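Local coordinates for protein beta-ketoacyl synthase (Burkholderia phymatum, PDB 4EWG) that probably catalyses carbon-chain elongation as a 3-oxoacyl-[acyl-carrier-protein] synthase of the thiolase-like superfamily, and can bind calcium, at residues M74-V77 / S78-A81; E98-D102 / G103-V107; T135-S138 / Y139-M142; M143-T146 / T147-V151. All coordinates share one frame; numbering follows the deposited sequence.

Contact 1. Residues M74-V77 / S78-A81; sequences MGRV and SMYA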
loop_
_atom_site.group_PDB
_atom_site.type_symbol
_atom_site.label_atom_id
_atom_site.label_comp_id
_atom_site.label_asym_id
_atom_site.label_seq_id
_atom_site.Cartn_x
_atom_site.Cartn_y
_atom_site.Cartn_z
ATOM N N MET A 74 8.264 6.415 15.037
ATOM C CA MET A 74 8.942 5.222 14.502
ATOM C C MET A 74 9.059 4.047 15.485
ATOM O O MET A 74 9.633 4.202 16.546
ATOM C CB MET A 74 10.388 5.568 14.134
ATOM C CG MET A 74 10.575 6.791 13.270
ATOM S SD MET A 74 12.309 6.928 12.763
ATOM C CE MET A 74 12.368 8.627 12.202
ATOM N N GLY A 75 8.552 2.870 15.100
ATOM C CA GLY A 75 8.975 1.617 15.729
ATOM C C GLY A 75 10.157 1.115 14.945
ATOM O O GLY A 75 10.646 1.837 14.075
ATOM N N ARG A 76 10.596 -0.113 15.203
ATOM C CA ARG A 76 11.845 -0.597 14.630
ATOM C C ARG A 76 11.831 -0.619 13.108
ATOM O O ARG A 76 12.795 -0.201 12.462
ATOM C CB ARG A 76 12.211 -2.003 15.136
ATOM C CG ARG A 76 12.858 -2.024 16.502
ATOM C CD ARG A 76 13.205 -3.425 16.997
ATOM N NE ARG A 76 14.502 -3.953 16.472
ATOM C CZ ARG A 76 15.736 -3.540 16.862
ATOM N NH1 ARG A 76 15.885 -2.545 17.762
ATOM N NH2 ARG A 76 16.830 -4.106 16.322
ATOM N N VAL A 77 10.753 -1.128 12.532
ATOM C CA VAL A 77 10.694 -1.310 11.079
ATOM C C VAL A 77 10.860 0.033 10.361
ATOM O O VAL A 77 11.526 0.116 9.332
ATOM C CB VAL A 77 9.390 -2.029 10.645
ATOM C CG1 VAL A 77 8.162 -1.177 10.950
ATOM C CG2 VAL A 77 9.430 -2.391 9.153
ATOM N N SER A 78 10.253 1.065 10.906
ATOM C CA SER A 78 10.372 2.395 10.347
ATOM C C SER A 78 11.778 2.938 10.607
ATOM O O SER A 78 12.346 3.578 9.755
ATOM C CB SER A 78 9.295 3.338 10.911
ATOM O OG SER A 78 8.039 3.066 10.296
ATOM N N MET A 79 12.358 2.626 11.768
ATOM C CA MET A 79 13.775 2.984 12.009
ATOM C C MET A 79 14.723 2.305 11.028
ATOM O O MET A 79 15.642 2.951 10.498
ATOM C CB MET A 79 14.192 2.693 13.433
ATOM C CG MET A 79 13.507 3.580 14.440
ATOM S SD MET A 79 14.274 3.538 16.056
ATOM C CE MET A 79 13.959 1.843 16.587
ATOM N N TYR A 80 14.490 1.027 10.741
ATOM C CA TYR A 80 15.296 0.331 9.712
ATOM C C TYR A 80 15.138 1.039 8.358
ATOM O O TYR A 80 16.107 1.303 7.667
ATOM C CB TYR A 80 14.856 -1.100 9.534
ATOM C CG TYR A 80 14.960 -2.030 10.744
ATOM C CD1 TYR A 80 15.610 -1.674 11.921
ATOM C CD2 TYR A 80 14.392 -3.297 10.679
ATOM C CE1 TYR A 80 15.700 -2.560 12.990
ATOM C CE2 TYR A 80 14.473 -4.178 11.741
ATOM C CZ TYR A 80 15.132 -3.811 12.885
ATOM O OH TYR A 80 15.192 -4.744 13.932
ATOM N N ALA A 81 13.890 1.348 8.017
ATOM C CA ALA A 81 13.546 1.936 6.724
ATOM C C ALA A 81 14.269 3.289 6.571
ATOM O O ALA A 81 14.881 3.549 5.544
ATOM C CB ALA A 81 12.035 2.119 6.612
HETATM O O HOH W 1 6.951 1.982 12.798
#
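Arg76 sets CG anti to its carbonyl carbon (chi1 -80°) and bends at chi3 (83°), which carries its guanidinium group one helical turn ahead to the hydroxyl of Tyr80. Arg76 NE donates to Tyr80 OH at 2.7 Å, a short bond that is nevertheless bent (131° at the hydrogen) and tilted out of the guanidinium plane. A second, weak bond runs from Arg76 NH2 to the same oxygen at 3.0 Å. The two planar groups stand almost perpendicular: Tyr80 CE1 lies over a guanidinium face, while Arg76 NH2 sits in plane at the ring's edge. Beneath them, Arg76 O accepts from Tyr80 N at 2.7 Å and also faces the tyrosine ring near its rim.

Gly75 is the N-cap of helix 76-92, and its carbonyl O receives Met79 N at 3.0 Å. Met79 CG packs on Met74 CB at 3.7 Å, the two side chains crossing at a slant. A water joins Gly75 N to Ser78 OG, whose hydroxyl also bonds Thr146 OG1. Because Tyr80 OH is hydrogen-bonded to Glu237 OE1 as well, the phenol bridges arginine and carboxylate, and the positive charge beside it would probably make the hydroxyl more acidic.

Contact 2. Residues E98-D102 / G103-V107; sequences ESISD and GRMGV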
loop_
_atom_site.group_PDB
_atom_site.type_symbol
_atom_site.label_atom_id
_atom_site.label_comp_id
_atom_site.label_asym_id
_atom_site.label_seq_id
_atom_site.Cartn_x
_atom_site.Cartn_y
_atom_site.Cartn_z
ATOM N N GLU A 98 19.135 19.850 0.426
ATOM C CA GLU A 98 17.745 20.065 0.775
ATOM C C GLU A 98 16.839 20.228 -0.443
ATOM O O GLU A 98 15.601 20.197 -0.328
ATOM C CB GLU A 98 17.614 21.313 1.664
ATOM C CG GLU A 98 18.345 21.179 2.987
ATOM C CD GLU A 98 18.227 22.396 3.869
ATOM O OE1 GLU A 98 18.813 22.355 4.972
ATOM O OE2 GLU A 98 17.570 23.405 3.474
ATOM N N SER A 99 17.420 20.396 -1.613
ATOM C CA SER A 99 16.576 20.537 -2.808
ATOM C C SER A 99 15.691 19.298 -3.080
ATOM O O SER A 99 14.669 19.397 -3.771
ATOM C CB SER A 99 17.452 20.786 -4.000
ATOM O OG SER A 99 18.476 19.803 -4.032
ATOM N N ILE A 100 16.074 18.150 -2.537
ATOM C CA ILE A 100 15.273 16.923 -2.714
ATOM C C ILE A 100 13.880 17.056 -2.068
ATOM O O ILE A 100 12.965 16.341 -2.444
ATOM C CB ILE A 100 15.978 15.650 -2.184
ATOM C CG1 ILE A 100 16.074 15.617 -0.666
ATOM C CG2 ILE A 100 17.403 15.534 -2.737
ATOM C CD1 ILE A 100 16.739 14.381 -0.121
ATOM N N SER A 101 13.736 17.990 -1.139
ATOM C CA SER A 101 12.491 18.243 -0.441
ATOM C C SER A 101 11.512 19.097 -1.139
ATOM O O SER A 101 10.423 19.289 -0.622
ATOM C CB SER A 101 12.815 18.935 0.872
ATOM O OG SER A 101 13.753 18.144 1.566
ATOM N N ASP A 102 11.840 19.556 -2.338
ATOM C CA ASP A 102 11.007 20.551 -3.014
ATOM C C ASP A 102 9.849 19.954 -3.816
ATOM O O ASP A 102 9.247 20.672 -4.601
ATOM C CB ASP A 102 11.861 21.445 -3.934
ATOM C CG ASP A 102 12.212 20.782 -5.241
ATOM O OD1 ASP A 102 11.826 19.610 -5.495
ATOM O OD2 ASP A 102 12.894 21.421 -6.039
ATOM N N GLY A 103 9.544 18.661 -3.630
ATOM C CA GLY A 103 8.444 18.022 -4.348
ATOM C C GLY A 103 8.914 17.135 -5.491
ATOM O O GLY A 103 8.120 16.400 -6.049
ATOM N N ARG A 104 10.216 17.154 -5.796
ATOM C CA ARG A 104 10.770 16.438 -6.919
ATOM C C ARG A 104 11.021 14.988 -6.582
ATOM O O ARG A 104 11.182 14.164 -7.476
ATOM C CB ARG A 104 12.119 17.030 -7.337
ATOM C CG ARG A 104 13.311 16.677 -6.420
ATOM C CD ARG A 104 14.653 17.143 -6.999
ATOM N NE ARG A 104 14.760 18.593 -6.944
ATOM C CZ ARG A 104 15.624 19.331 -7.640
ATOM N NH1 ARG A 104 16.501 18.774 -8.469
ATOM N NH2 ARG A 104 15.604 20.651 -7.503
ATOM N N MET A 105 11.156 14.705 -5.291
ATOM C CA MET A 105 11.424 13.362 -4.819
ATOM C C MET A 105 10.249 12.832 -4.025
ATOM O O MET A 105 9.752 13.508 -3.152
ATOM C CB MET A 105 12.665 13.337 -3.932
ATOM C CG MET A 105 12.965 11.954 -3.387
ATOM S SD MET A 105 14.403 11.855 -2.333
ATOM C CE MET A 105 15.745 12.042 -3.538
ATOM N N GLY A 106 9.861 11.591 -4.310
ATOM C CA GLY A 106 8.765 10.904 -3.606
ATOM C C GLY A 106 9.254 9.626 -2.954
ATOM O O GLY A 106 10.462 9.352 -2.901
ATOM N N VAL A 107 8.326 8.858 -2.407
ATOM C CA VAL A 107 8.680 7.676 -1.647
ATOM C C VAL A 107 7.747 6.510 -1.950
ATOM O O VAL A 107 6.524 6.661 -1.912
ATOM C CB VAL A 107 8.647 7.940 -0.126
ATOM C CG1 VAL A 107 8.962 6.635 0.633
ATOM C CG2 VAL A 107 9.591 9.078 0.235
HETATM O O HOH W 2 10.306 16.235 -2.502
#
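The chain brings Ile100 and Met105 to 5.7 Å between their CA atoms by leaving the helix-like residues 98-100, turning at Gly103 with a positive phi of 103°, and entering a strand at Met105. Asp102 and Arg104 hold the outer side of the turn. Asp102 OD1 accepts from Arg104 N at 3.0 Å, which closes an Asx turn, and the same carboxylate meets the arginine's own side chain in a salt bridge. There Arg104 NH2 reaches Asp102 OD2 at 3.2 Å; OD2 lies near the guanidinium plane, but NH2 comes from above the carboxylate plane, and the two planes differ by 28°. Arg104 NE adds a weak bond to Asp102 OD1 at 3.4 Å and another weak one to Ser99 O at 3.3 Å, while Ser99 CB lies over a guanidinium face.

In the thiolase fold this turn feeds strand 105-110, which runs parallel between strands 161-163 and 189-196 of the large mixed sheet. On the inner side Ile100 and Met105 extend side by side in the same direction. The methionine chain bends at chi3 (-72°), and its CE comes to rest 3.9 Å from Ile100 CB, among Leu89, Leu157 and other apolar neighbours. One water fastens the base of the turn: it donates to Ile100 O and Met105 O and accepts from Gly103 N at 2.8 Å. At the far end of the arginine, NH1 makes a weak hydrogen bond to NE2 of His249, a calcium ligand of this protein, although no calcium is bound to this chain here.

Contact 3. Residues T135-S138 / Y139-M142; sequences TSNS and YVQM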
loop_
_atom_site.group_PDB
_atom_site.type_symbol
_atom_site.label_atom_id
_atom_site.label_comp_id
_atom_site.label_asym_id
_atom_site.label_seq_id
_atom_site.Cartn_x
_atom_site.Cartn_y
_atom_site.Cartn_z
ATOM N N THR A 135 -1.432 5.387 22.719
ATOM C CA THR A 135 -1.162 6.847 22.671
ATOM C C THR A 135 -1.494 7.445 21.326
ATOM O O THR A 135 -1.870 6.747 20.380
ATOM C CB THR A 135 0.310 7.183 22.976
ATOM O OG1 THR A 135 1.114 6.980 21.800
ATOM C CG2 THR A 135 0.825 6.353 24.166
ATOM N N SER A 136 -1.308 8.748 21.227
ATOM C CA SER A 136 -1.530 9.475 19.979
ATOM C C SER A 136 -0.530 9.130 18.893
ATOM O O SER A 136 -0.714 9.516 17.777
ATOM C CB SER A 136 -1.516 10.973 20.231
ATOM O OG SER A 136 -0.223 11.389 20.641
ATOM N N ASN A 137 0.524 8.398 19.247
ATOM C CA ASN A 137 1.564 7.954 18.315
ATOM C C ASN A 137 1.437 6.487 17.911
ATOM O O ASN A 137 2.197 6.013 17.072
ATOM C CB ASN A 137 2.958 8.168 18.942
ATOM C CG ASN A 137 3.363 9.608 18.951
ATOM O OD1 ASN A 137 3.248 10.271 17.950
ATOM N ND2 ASN A 137 3.868 10.091 20.064
ATOM N N SER A 138 0.501 5.775 18.504
ATOM C CA SER A 138 0.401 4.329 18.262
ATOM C C SER A 138 0.043 4.014 16.800
ATOM O O SER A 138 0.671 3.151 16.149
ATOM C CB SER A 138 -0.612 3.711 19.234
ATOM O OG SER A 138 -0.161 3.788 20.589
ATOM N N TYR A 139 -0.931 4.737 16.259
ATOM C CA TYR A 139 -1.396 4.445 14.891
ATOM C C TYR A 139 -0.275 4.623 13.876
ATOM O O TYR A 139 -0.100 3.759 12.997
ATOM C CB TYR A 139 -2.633 5.281 14.463
ATOM C CG TYR A 139 -3.030 4.949 13.034
ATOM C CD1 TYR A 139 -3.508 3.675 12.711
ATOM C CD2 TYR A 139 -2.869 5.859 12.022
ATOM C CE1 TYR A 139 -3.865 3.347 11.415
ATOM C CE2 TYR A 139 -3.203 5.541 10.705
ATOM C CZ TYR A 139 -3.687 4.273 10.397
ATOM O OH TYR A 139 -4.011 3.929 9.086
ATOM N N VAL A 140 0.484 5.717 13.990
ATOM C CA VAL A 140 1.519 6.021 12.982
ATOM C C VAL A 140 2.679 5.021 12.998
ATOM O O VAL A 140 3.320 4.754 11.960
ATOM C CB VAL A 140 2.074 7.481 13.114
ATOM C CG1 VAL A 140 2.696 7.761 14.487
ATOM C CG2 VAL A 140 3.096 7.744 12.022
ATOM N N GLN A 141 2.923 4.428 14.157
ATOM C CA GLN A 141 3.898 3.306 14.258
ATOM C C GLN A 141 3.320 1.949 13.766
ATOM O O GLN A 141 4.067 1.068 13.349
ATOM C CB GLN A 141 4.368 3.150 15.703
ATOM C CG GLN A 141 5.094 4.359 16.263
ATOM C CD GLN A 141 5.676 4.112 17.660
ATOM O OE1 GLN A 141 5.608 2.994 18.207
ATOM N NE2 GLN A 141 6.296 5.163 18.231
ATOM N N MET A 142 2.003 1.785 13.862
ATOM C CA MET A 142 1.303 0.541 13.439
ATOM C C MET A 142 0.827 0.568 11.985
ATOM O O MET A 142 0.740 -0.453 11.341
ATOM C CB MET A 142 0.057 0.317 14.285
ATOM C CG MET A 142 -0.599 -1.045 14.014
ATOM S SD MET A 142 -2.070 -1.342 14.973
ATOM C CE MET A 142 -2.934 -2.631 14.039
HETATM O O HOH W 3 -2.686 6.259 17.627
HETATM O O HOH W 4 -0.396 7.960 15.573
#
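Backbone bonds join Asn137 and Ser138 to the first turn of helix 138-142. Ser138 O receives Met142 N at 3.0 Å, whereas the bond from Gln141 N to Asn137 O is weak at 3.4 Å.

Side-chain capping fixes the approach to the helix. Thr135 and Ser138 form a capping box, with Thr135 N donating to Ser138 OG at 3.0 Å in a nearly straight bond (171°). Within the type I turn that spans these residues, Thr135 OG1 accepts from Asn137 N at 3.0 Å. Both hydroxyls thereby occupy backbone N-H groups that precede the regular helical pattern.

Two waters continue that pattern where the peptide groups do not meet directly. One donates to Thr135 O and accepts from Tyr139 N at 2.7 Å; the other donates to Ser136 O and accepts from Val140 N at 2.9 Å. Each replaces a bond between residues four apart, so that the helix start is bridged by solvent.

Packing is centred on one carbonyl. Val140 CG1, placed between its backbone N and carbonyl carbon (chi1 59°), comes 3.2 Å from Asn137 O. Gln141 CG touches that oxygen at 3.4 Å, and the amide beyond it donates through NE2 to Arg72 O.

Tyr139 reaches across the dimer interface, its OH bonded to Ser112 O of the second subunit and its ring edge-to-face with Phe399 of that subunit; Met142 also meets Ile119 there. Within the chain, Ser138 and Met142 rest on Pro118 and Phe122 of helix 116-128.

Contact 4. Residues M143-T146 / T147-V151; sequences MPHT and TAVNV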
loop_
_atom_site.group_PDB
_atom_site.type_symbol
_atom_site.label_atom_id
_atom_site.label_comp_id
_atom_site.label_asym_id
_atom_site.label_seq_id
_atom_site.Cartn_x
_atom_site.Cartn_y
_atom_site.Cartn_z
ATOM N N MET A 143 0.556 1.762 11.462
ATOM C CA MET A 143 -0.199 1.853 10.222
ATOM C C MET A 143 0.488 1.120 9.025
ATOM O O MET A 143 1.685 0.979 8.978
ATOM C CB MET A 143 -0.504 3.292 9.876
ATOM C CG MET A 143 0.715 4.167 9.540
ATOM S SD MET A 143 0.213 5.885 9.583
ATOM C CE MET A 143 1.535 6.620 8.644
ATOM N N PRO A 144 -0.306 0.633 8.071
ATOM C CA PRO A 144 0.222 -0.070 6.898
ATOM C C PRO A 144 1.396 0.661 6.256
ATOM O O PRO A 144 2.377 0.057 5.841
ATOM C CB PRO A 144 -0.982 -0.075 5.966
ATOM C CG PRO A 144 -2.132 -0.181 6.933
ATOM C CD PRO A 144 -1.770 0.772 8.011
ATOM N N HIS A 145 1.258 1.971 6.168
ATOM C CA HIS A 145 2.220 2.808 5.479
ATOM C C HIS A 145 3.186 3.511 6.413
ATOM O O HIS A 145 3.722 4.537 6.058
ATOM C CB HIS A 145 1.505 3.802 4.551
ATOM C CG HIS A 145 0.445 4.654 5.231
ATOM N ND1 HIS A 145 -0.417 4.163 6.134
ATOM C CD2 HIS A 145 0.125 5.995 5.083
ATOM C CE1 HIS A 145 -1.265 5.149 6.542
ATOM N NE2 HIS A 145 -0.925 6.269 5.918
ATOM N N THR A 146 3.454 2.913 7.590
ATOM C CA THR A 146 4.377 3.484 8.567
ATOM C C THR A 146 5.784 3.705 7.989
ATOM O O THR A 146 6.394 4.774 8.198
ATOM C CB THR A 146 4.450 2.654 9.869
ATOM O OG1 THR A 146 5.166 3.391 10.868
ATOM C CG2 THR A 146 5.075 1.273 9.652
ATOM N N THR A 147 6.294 2.714 7.256
ATOM C CA THR A 147 7.605 2.854 6.685
ATOM C C THR A 147 7.613 4.055 5.692
ATOM O O THR A 147 8.448 4.938 5.807
ATOM C CB THR A 147 8.089 1.570 6.001
ATOM O OG1 THR A 147 7.144 1.171 5.015
ATOM C CG2 THR A 147 8.302 0.464 7.007
ATOM N N ALA A 148 6.656 4.091 4.760
ATOM C CA ALA A 148 6.660 5.080 3.674
ATOM C C ALA A 148 6.539 6.504 4.216
ATOM O O ALA A 148 7.256 7.419 3.758
ATOM C CB ALA A 148 5.515 4.826 2.672
ATOM N N VAL A 149 5.607 6.690 5.142
ATOM C CA VAL A 149 5.382 7.980 5.720
ATOM C C VAL A 149 6.604 8.420 6.584
ATOM O O VAL A 149 7.044 9.551 6.484
ATOM C CB VAL A 149 4.089 7.998 6.543
ATOM C CG1 VAL A 149 3.986 9.269 7.390
ATOM C CG2 VAL A 149 2.883 7.886 5.611
ATOM N N ASN A 150 7.171 7.518 7.372
ATOM C CA ASN A 150 8.316 7.880 8.226
ATOM C C ASN A 150 9.558 8.274 7.420
ATOM O O ASN A 150 10.210 9.233 7.737
ATOM C CB ASN A 150 8.651 6.770 9.224
ATOM C CG ASN A 150 7.861 6.891 10.488
ATOM O OD1 ASN A 150 7.825 7.968 11.080
ATOM N ND2 ASN A 150 7.180 5.800 10.901
ATOM N N VAL A 151 9.826 7.549 6.351
ATOM C CA VAL A 151 10.897 7.892 5.455
ATOM C C VAL A 151 10.635 9.253 4.808
ATOM O O VAL A 151 11.513 10.123 4.815
ATOM C CB VAL A 151 11.038 6.837 4.340
ATOM C CG1 VAL A 151 11.978 7.342 3.273
ATOM C CG2 VAL A 151 11.465 5.491 4.924
HETATM O O HOH W 5 5.024 0.076 6.281
#
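The imidazole of His145 carries the Met143 methyl on one face, with CE 3.7 Å above the plane and over the ring centre, while Val149 CG2 approaches obliquely and comes within 3.4 Å of CD2. This cluster marks the start of helix 146-154: Met143 to Thr146 form a type I turn, and His145 is the helix N-cap. With CG placed between its backbone N and carbonyl carbon (chi1 66°) and the rest of the chain extended, Met143 spans the turn; its CE also touches Val149 CG2 at 3.6 Å, the two side chains crossing at about a right angle. His145 and Val149, by contrast, lie side by side and point the same way.

The first helical turn follows: Val149 N donates to His145 O at 3.0 Å in an almost straight bond (172°). Thr146 O is gripped twice by Asn150, through the backbone N at 3.0 Å and more weakly through side-chain ND2, also at 3.0 Å. Asn150 OD1 bonds Ser73 OG, and Thr146 OG1 bonds Val140 O, so both polar ends have partners in this buried setting. Across the dimer interface, Phe399 and Met273 of the second subunit pack on Met143 and Val149, respectively.

Beside the N-cap, a water donates to Pro144 O at 2.7 Å and accepts from Thr147 N at 3.1 Å.

Overall arrangement
Contacts 1, 3 and 4 form one cluster, with the centre of contact 4 about 9 Å from that of contact 1 and about 11 Å from that of contact 3. Its hub is Thr146 OG1, which lies 2.9 Å from Ser78 OG of contact 1 and 2.5 Å from Val140 O of contact 3. Ser78 OG also makes a weak bond to Asn150 ND2 of contact 4. Contact 2 is more remote, its centre about 17 Å from that of contact 4, yet Val107 CG1 still packs 3.6 Å from Ala148 O. Contacts 3 and 4 both touch the second subunit, whereas contact 2 approaches the calcium ligand His249, about 3 Å from Arg104 between side chains.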